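Local coordinates for iron-regulated ABC transporter siderophore-binding protein SirA (Staphylococcus aureus subsp. aureus, PDB 3MWF) that binds the ferric siderophore staphyloferrin B and probably hands it to an ABC transporter for iron uptake in Staphylococcus aureus, at residues S164-N167 against H172-I175; F224-D229 against I269-A274. All blocks are in the same frame, centred on the assembly; numbering follows the deposited sequence.

Contacts 1 and 2 are both buried, and both reach the bound staphyloferrin B. Their centres lie about 10 Å apart. They meet in one sheet, where strand 163-168 of contact 1 runs parallel to strand 222-227 of contact 2. V166 N bonds F224 O, and V166 O bonds V226 N, across that seam. The chemistry differs. Contact 1 pairs two strands of a hairpin by backbone hydrogen bonds and sends R174 to siderophore carboxylates. Contact 2 sets a strand against helix 268-273 through apolar and aromatic side chains, and its ligand groups, N272 and L273, come from the helical segment.

Contact 1 of 2, residues S164-N167 against H172-I175; sequences SVVN and HTRI. With SE8 (5-[(2-{[(3S)-5-{[(2S)-2-amino-2-carboxyethyl]amino}-3-carboxy-3-hydroxy-5-oxopentanoyl]amino}ethyl)amino]-2,5-dioxopentanoic acid), chain C.
N167 and R174 face each other as a hydrogen-bonded antiparallel pair. R174 N donates to N167 O at 2.8 Å, with the donor in the carbonyl plane. The return bond, N167 N to R174 O, is also 2.8 Å, but its donor is tilted 23° from that plane. Next along the strands, V166 and I175 form a non-hydrogen-bonded pair, and I175 CA sends a C-H...O contact to V165 O. The V166 and T173 side chains meet through their methyls, CG1 to CG2, at 3.7 Å.

On the other face of the sheet, the N167 and R174 side chains run alongside each other in the same direction. N167 OD1 rests against R174 CD at 3.6 Å, and the amide and guanidinium planes stand nearly perpendicular. N167 OD1 also accepts from R169 NE, while N167 ND2 donates to V226 O and S228 O. The amide is therefore bonded at both ends. The R174 chain is extended from CG to NE (chi2 175°, chi3 -178°), which carries the guanidinium to two siderophore carboxylates. R174 NH1 donates to SE8 O25 at 2.8 Å, at the edge of the guanidinium and in its plane. R174 NH2 donates to SE8 O30 at 3.0 Å, and the second bond of NH1, to O30, is weak. R174 NE donates to H172 NE2 at 2.9 Å, nearly in both planes. This bond should fix the rotation of the guanidinium. R174 thus belongs to the staphyloferrin B pocket, about 4 Å from the iron(III) ion. R93, R169 and Y176 complete the polar grip, and Y176 OH also bonds R174 NH1.

Strands 163-168 and 173-176 form a hairpin in a mixed sheet. Strand 222-227 flanks the first, and strand 206-209 the second.

Contact 2 of 2, residues F224-D229 against I269-A274; sequences FVVKSD and ITWNLA. With SE8 (5-[(2-{[(3S)-5-{[(2S)-2-amino-2-carboxyethyl]amino}-3-carboxy-3-hydroxy-5-oxopentanoyl]amino}ethyl)amino]-2,5-dioxopentanoic acid), chain C.
F224 and W271 make the main apolar contact here. Their rings are inclined by only 26° but displaced so far that they hardly overlap. The centroids of the F224 ring and the W271 six-membered ring are 5.1 Å from each other. W271 CH2 sits over one face of the F224 ring, 3.5 Å from F224 CD1 and 3.7 Å from F224 CG. W271 CZ3 reaches back to F224 CB at 3.9 Å. The indole thus brings the far corner of its benzene ring to the base of the phenyl group. V226 meets the other end of the same side chain, with its CG2 methyl 3.9 Å from W271 CB. The polar edge of the indole is satisfied elsewhere, as W271 NE1 donates to D286 OD2 in helix 277-290.

Nearer the ligand, the L273 side chain comes up to S228. L273 CD2 lies 3.8 Å from S228 OG, and that hydroxyl is hydrogen-bonded to E268. The same methyl touches SE8 C6 at 3.9 Å, so it meets both S228 and the siderophore. N272 makes the polar contact with the siderophore. With CG anti to the backbone N (chi1 -168°), its amide is turned to the ligand, and ND2 donates to SE8 O24 at 2.8 Å with an angle of 159° at the hydrogen. Residues 269-273 include a pi turn, with A274 N bonded to I269 O.

Strand 222-227 is an inner strand of a mixed sheet, and helix 268-273 packs against the face that carries F224, V226 and S228. The two-lobed body with a siderophore between the lobes is that of a periplasmic-binding-protein fold. N272 and L273 bring this helical segment into the staphyloferrin B pocket.

Contact 1 of 2, residues S164-N167 against H172-I175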
loop_
_atom_site.group_PDB
_atom_site.type_symbol
_atom_site.label_atom_id
_atom_site.label_comp_id
_atom_site.label_asym_id
_atom_site.label_seq_id
_atom_site.Cartn_x
_atom_site.Cartn_y
_atom_site.Cartn_z
ATOM N N SER A 164 -13.881 -7.381 3.131
ATOM C CA SER A 164 -13.203 -7.423 1.807
ATOM C C SER A 164 -13.000 -5.994 1.349
ATOM O O SER A 164 -13.755 -5.105 1.742
ATOM C CB SER A 164 -13.985 -8.228 0.777
ATOM O OG SER A 164 -15.237 -7.637 0.447
ATOM N N VAL A 165 -11.965 -5.801 0.538
ATOM C CA VAL A 165 -11.638 -4.506 -0.041
ATOM C C VAL A 165 -11.808 -4.682 -1.549
ATOM O O VAL A 165 -11.065 -5.445 -2.198
ATOM C CB VAL A 165 -10.182 -4.103 0.310
ATOM C CG1 VAL A 165 -9.832 -2.747 -0.364
ATOM C CG2 VAL A 165 -10.038 -4.009 1.837
ATOM N N VAL A 166 -12.828 -4.032 -2.089
ATOM C CA VAL A 166 -13.211 -4.193 -3.508
ATOM C C VAL A 166 -12.825 -2.915 -4.220
ATOM O O VAL A 166 -13.203 -1.814 -3.771
ATOM C CB VAL A 166 -14.725 -4.435 -3.641
ATOM C CG1 VAL A 166 -15.170 -4.442 -5.104
ATOM C CG2 VAL A 166 -15.108 -5.787 -2.936
ATOM N N ASN A 167 -12.092 -3.075 -5.319
ATOM C CA ASN A 167 -11.578 -1.926 -6.098
ATOM C C ASN A 167 -12.148 -1.972 -7.494
ATOM O O ASN A 167 -11.860 -2.895 -8.291
ATOM C CB ASN A 167 -10.040 -2.008 -6.095
ATOM C CG ASN A 167 -9.350 -1.204 -7.214
ATOM O OD1 ASN A 167 -8.384 -1.704 -7.802
ATOM N ND2 ASN A 167 -9.824 0.018 -7.508
ATOM N N HIS A 172 -12.184 -3.732 -15.159
ATOM C CA HIS A 172 -12.263 -4.936 -14.320
ATOM C C HIS A 172 -12.433 -4.524 -12.872
ATOM O O HIS A 172 -12.460 -3.334 -12.565
ATOM C CB HIS A 172 -11.033 -5.872 -14.500
ATOM C CG HIS A 172 -9.753 -5.362 -13.892
ATOM N ND1 HIS A 172 -8.999 -4.362 -14.472
ATOM C CD2 HIS A 172 -9.075 -5.745 -12.776
ATOM C CE1 HIS A 172 -7.921 -4.138 -13.738
ATOM N NE2 HIS A 172 -7.937 -4.969 -12.705
ATOM N N THR A 173 -12.535 -5.507 -11.982
ATOM C CA THR A 173 -12.685 -5.231 -10.578
ATOM C C THR A 173 -11.644 -6.068 -9.838
ATOM O O THR A 173 -11.313 -7.162 -10.284
ATOM C CB THR A 173 -14.109 -5.565 -10.099
ATOM O OG1 THR A 173 -15.045 -4.697 -10.766
ATOM C CG2 THR A 173 -14.254 -5.393 -8.585
ATOM N N ARG A 174 -11.094 -5.539 -8.760
ATOM C CA ARG A 174 -10.128 -6.296 -7.956
ATOM C C ARG A 174 -10.591 -6.520 -6.524
ATOM O O ARG A 174 -11.369 -5.743 -5.992
ATOM C CB ARG A 174 -8.792 -5.548 -7.909
ATOM C CG ARG A 174 -8.068 -5.550 -9.285
ATOM C CD ARG A 174 -6.839 -4.676 -9.162
ATOM N NE ARG A 174 -6.143 -4.595 -10.458
ATOM C CZ ARG A 174 -4.882 -4.181 -10.567
ATOM N NH1 ARG A 174 -4.233 -3.751 -9.480
ATOM N NH2 ARG A 174 -4.293 -4.139 -11.774
ATOM N N ILE A 175 -10.098 -7.584 -5.898
ATOM C CA ILE A 175 -10.225 -7.674 -4.428
ATOM C C ILE A 175 -8.821 -7.602 -3.876
ATOM O O ILE A 175 -7.968 -8.403 -4.273
ATOM C CB ILE A 175 -10.865 -9.028 -3.974
ATOM C CG1 ILE A 175 -12.218 -9.204 -4.656
ATOM C CG2 ILE A 175 -10.930 -9.065 -2.425
ATOM C CD1 ILE A 175 -12.845 -10.664 -4.427
HETATM C C1 SE8 C . 0.424 -0.272 -12.440
HETATM C C2 SE8 C . -1.025 0.120 -12.351
HETATM C C3 SE8 C . -1.183 1.444 -11.622
HETATM N N4 SE8 C . -0.800 1.367 -10.216
HETATM C C5 SE8 C . -1.680 1.129 -9.264
HETATM C C6 SE8 C . -1.134 0.909 -7.875
HETATM C C7 SE8 C . -0.694 -0.543 -7.686
HETATM C C8 SE8 C . 0.009 -0.654 -6.321
HETATM C C9 SE8 C . 0.313 -2.085 -5.882
HETATM N N10 SE8 C . 0.645 -2.969 -6.821
HETATM C C11 SE8 C . 0.969 -4.319 -6.420
HETATM C C12 SE8 C . 2.397 -4.670 -6.802
HETATM N N13 SE8 C . 2.619 -6.109 -6.835
HETATM C C14 SE8 C . 2.313 -6.909 -7.900
HETATM C C15 SE8 C . 2.110 -6.296 -9.254
HETATM C C16 SE8 C . 0.691 -5.789 -9.176
HETATM C C17 SE8 C . 0.392 -4.555 -9.970
HETATM C C18 SE8 C . -0.712 -4.722 -10.901
HETATM O O19 SE8 C . 1.159 0.338 -13.259
HETATM O O20 SE8 C . 0.823 -1.221 -11.735
HETATM N N21 SE8 C . -1.770 -0.951 -11.660
HETATM O O22 SE8 C . -2.881 1.071 -9.444
HETATM C C23 SE8 C . -1.890 -1.472 -7.801
HETATM O O24 SE8 C . -2.701 -1.553 -6.845
HETATM O O25 SE8 C . -2.045 -2.160 -8.841
HETATM O O26 SE8 C . 0.191 -0.899 -8.764
HETATM O O27 SE8 C . 0.263 -2.374 -4.691
HETATM O O28 SE8 C . 2.166 -8.113 -7.798
HETATM O O29 SE8 C . 0.926 -3.463 -9.754
HETATM O O30 SE8 C . -1.343 -3.725 -11.234
HETATM O O31 SE8 C . -1.026 -5.870 -11.307
#

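Contact 2 of 2, residues F224-D229 against I269-A274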
loop_
_atom_site.group_PDB
_atom_site.type_symbol
_atom_site.label_atom_id
_atom_site.label_comp_id
_atom_site.label_asym_id
_atom_site.label_seq_id
_atom_site.Cartn_x
_atom_site.Cartn_y
_atom_site.Cartn_z
ATOM N N PHE A 224 -15.281 -2.617 1.875
ATOM C CA PHE A 224 -14.664 -1.317 1.711
ATOM C C PHE A 224 -14.453 -1.127 0.237
ATOM O O PHE A 224 -13.754 -1.930 -0.392
ATOM C CB PHE A 224 -13.333 -1.329 2.470
ATOM C CG PHE A 224 -13.505 -1.534 3.947
ATOM C CD1 PHE A 224 -13.873 -0.454 4.758
ATOM C CD2 PHE A 224 -13.381 -2.808 4.527
ATOM C CE1 PHE A 224 -14.069 -0.627 6.112
ATOM C CE2 PHE A 224 -13.559 -3.000 5.899
ATOM C CZ PHE A 224 -13.908 -1.895 6.703
ATOM N N VAL A 225 -15.068 -0.091 -0.329
ATOM C CA VAL A 225 -14.995 0.113 -1.781
ATOM C C VAL A 225 -14.018 1.231 -2.161
ATOM O O VAL A 225 -14.157 2.356 -1.679
ATOM C CB VAL A 225 -16.397 0.421 -2.351
ATOM C CG1 VAL A 225 -16.332 0.795 -3.827
ATOM C CG2 VAL A 225 -17.313 -0.779 -2.171
ATOM N N VAL A 226 -13.077 0.927 -3.055
ATOM C CA VAL A 226 -12.074 1.907 -3.526
ATOM C C VAL A 226 -12.214 2.076 -5.026
ATOM O O VAL A 226 -12.140 1.100 -5.779
ATOM C CB VAL A 226 -10.625 1.448 -3.213
ATOM C CG1 VAL A 226 -9.617 2.531 -3.622
ATOM C CG2 VAL A 226 -10.432 1.101 -1.752
ATOM N N LYS A 227 -12.452 3.311 -5.480
ATOM C CA LYS A 227 -12.527 3.592 -6.919
ATOM C C LYS A 227 -11.136 4.093 -7.295
ATOM O O LYS A 227 -10.703 5.137 -6.803
ATOM C CB LYS A 227 -13.590 4.669 -7.184
ATOM C CG LYS A 227 -15.004 4.093 -7.152
ATOM C CD LYS A 227 -16.058 5.185 -7.392
ATOM C CE LYS A 227 -16.295 6.030 -6.160
ATOM N NZ LYS A 227 -17.080 5.277 -5.110
ATOM N N SER A 228 -10.410 3.328 -8.105
ATOM C CA SER A 228 -9.015 3.671 -8.390
ATOM C C SER A 228 -8.525 2.966 -9.633
ATOM O O SER A 228 -8.642 1.753 -9.755
ATOM C CB SER A 228 -8.122 3.301 -7.192
ATOM O OG SER A 228 -6.755 3.645 -7.426
ATOM N N ASP A 229 -8.019 3.743 -10.583
ATOM C CA ASP A 229 -7.322 3.189 -11.747
ATOM C C ASP A 229 -6.444 4.310 -12.322
ATOM O O ASP A 229 -6.863 5.037 -13.261
ATOM C CB ASP A 229 -8.309 2.631 -12.797
ATOM C CG ASP A 229 -7.629 1.814 -13.887
ATOM O OD1 ASP A 229 -6.395 1.926 -14.055
ATOM O OD2 ASP A 229 -8.324 1.086 -14.637
ATOM N N ILE A 269 -5.733 7.133 -2.040
ATOM C CA ILE A 269 -4.331 7.370 -1.649
ATOM C C ILE A 269 -4.030 6.679 -0.325
ATOM O O ILE A 269 -3.059 5.934 -0.212
ATOM C CB ILE A 269 -4.015 8.881 -1.590
ATOM C CG1 ILE A 269 -4.229 9.470 -2.977
ATOM C CG2 ILE A 269 -2.579 9.117 -1.103
ATOM C CD1 ILE A 269 -4.189 11.024 -2.974
ATOM N N THR A 270 -4.918 6.887 0.643
ATOM C CA THR A 270 -4.820 6.207 1.944
ATOM C C THR A 270 -4.939 4.683 1.817
ATOM O O THR A 270 -4.182 3.933 2.452
ATOM C CB THR A 270 -5.918 6.722 2.860
ATOM O OG1 THR A 270 -5.627 8.092 3.133
ATOM C CG2 THR A 270 -5.962 5.954 4.213
ATOM N N TRP A 271 -5.911 4.256 1.016
ATOM C CA TRP A 271 -6.297 2.857 0.971
ATOM C C TRP A 271 -5.433 1.989 0.079
ATOM O O TRP A 271 -5.468 0.759 0.209
ATOM C CB TRP A 271 -7.785 2.702 0.625
ATOM C CG TRP A 271 -8.638 2.945 1.845
ATOM C CD1 TRP A 271 -8.967 4.165 2.396
ATOM C CD2 TRP A 271 -9.198 1.946 2.698
ATOM N NE1 TRP A 271 -9.718 3.972 3.543
ATOM C CE2 TRP A 271 -9.866 2.621 3.753
ATOM C CE3 TRP A 271 -9.199 0.539 2.679
ATOM C CZ2 TRP A 271 -10.550 1.930 4.771
ATOM C CZ3 TRP A 271 -9.875 -0.152 3.688
ATOM C CH2 TRP A 271 -10.552 0.550 4.722
ATOM N N ASN A 272 -4.666 2.599 -0.838
ATOM C CA ASN A 272 -3.808 1.788 -1.680
ATOM C C ASN A 272 -2.583 2.477 -2.276
ATOM O O ASN A 272 -1.486 1.879 -2.335
ATOM C CB ASN A 272 -4.604 1.188 -2.858
ATOM C CG ASN A 272 -3.807 0.120 -3.573
ATOM O OD1 ASN A 272 -3.292 -0.810 -2.936
ATOM N ND2 ASN A 272 -3.696 0.245 -4.889
ATOM N N LEU A 273 -2.760 3.704 -2.757
ATOM C CA LEU A 273 -1.682 4.251 -3.626
ATOM C C LEU A 273 -0.426 4.671 -2.896
ATOM O O LEU A 273 0.672 4.456 -3.429
ATOM C CB LEU A 273 -2.199 5.404 -4.487
ATOM C CG LEU A 273 -3.348 5.065 -5.433
ATOM C CD1 LEU A 273 -3.812 6.322 -6.212
ATOM C CD2 LEU A 273 -3.106 3.882 -6.409
ATOM N N ALA A 274 -0.574 5.286 -1.722
ATOM C CA ALA A 274 0.583 5.802 -1.004
ATOM C C ALA A 274 1.527 4.688 -0.548
ATOM O O ALA A 274 2.759 4.859 -0.573
ATOM C CB ALA A 274 0.158 6.700 0.168
HETATM C C1 SE8 C . 0.424 -0.272 -12.440
HETATM C C2 SE8 C . -1.025 0.120 -12.351
HETATM C C3 SE8 C . -1.183 1.444 -11.622
HETATM N N4 SE8 C . -0.800 1.367 -10.216
HETATM C C5 SE8 C . -1.680 1.129 -9.264
HETATM C C6 SE8 C . -1.134 0.909 -7.875
HETATM C C7 SE8 C . -0.694 -0.543 -7.686
HETATM C C8 SE8 C . 0.009 -0.654 -6.321
HETATM C C9 SE8 C . 0.313 -2.085 -5.882
HETATM N N10 SE8 C . 0.645 -2.969 -6.821
HETATM C C11 SE8 C . 0.969 -4.319 -6.420
HETATM C C12 SE8 C . 2.397 -4.670 -6.802
HETATM N N13 SE8 C . 2.619 -6.109 -6.835
HETATM C C14 SE8 C . 2.313 -6.909 -7.900
HETATM C C15 SE8 C . 2.110 -6.296 -9.254
HETATM C C16 SE8 C . 0.691 -5.789 -9.176
HETATM C C17 SE8 C . 0.392 -4.555 -9.970
HETATM C C18 SE8 C . -0.712 -4.722 -10.901
HETATM O O19 SE8 C . 1.159 0.338 -13.259
HETATM O O20 SE8 C . 0.823 -1.221 -11.735
HETATM N N21 SE8 C . -1.770 -0.951 -11.660
HETATM O O22 SE8 C . -2.881 1.071 -9.444
HETATM C C23 SE8 C . -1.890 -1.472 -7.801
HETATM O O24 SE8 C . -2.701 -1.553 -6.845
HETATM O O25 SE8 C . -2.045 -2.160 -8.841
HETATM O O26 SE8 C . 0.191 -0.899 -8.764
HETATM O O27 SE8 C . 0.263 -2.374 -4.691
HETATM O O28 SE8 C . 2.166 -8.113 -7.798
HETATM O O29 SE8 C . 0.926 -3.463 -9.754
HETATM O O30 SE8 C . -1.343 -3.725 -11.234
HETATM O O31 SE8 C . -1.026 -5.870 -11.307
#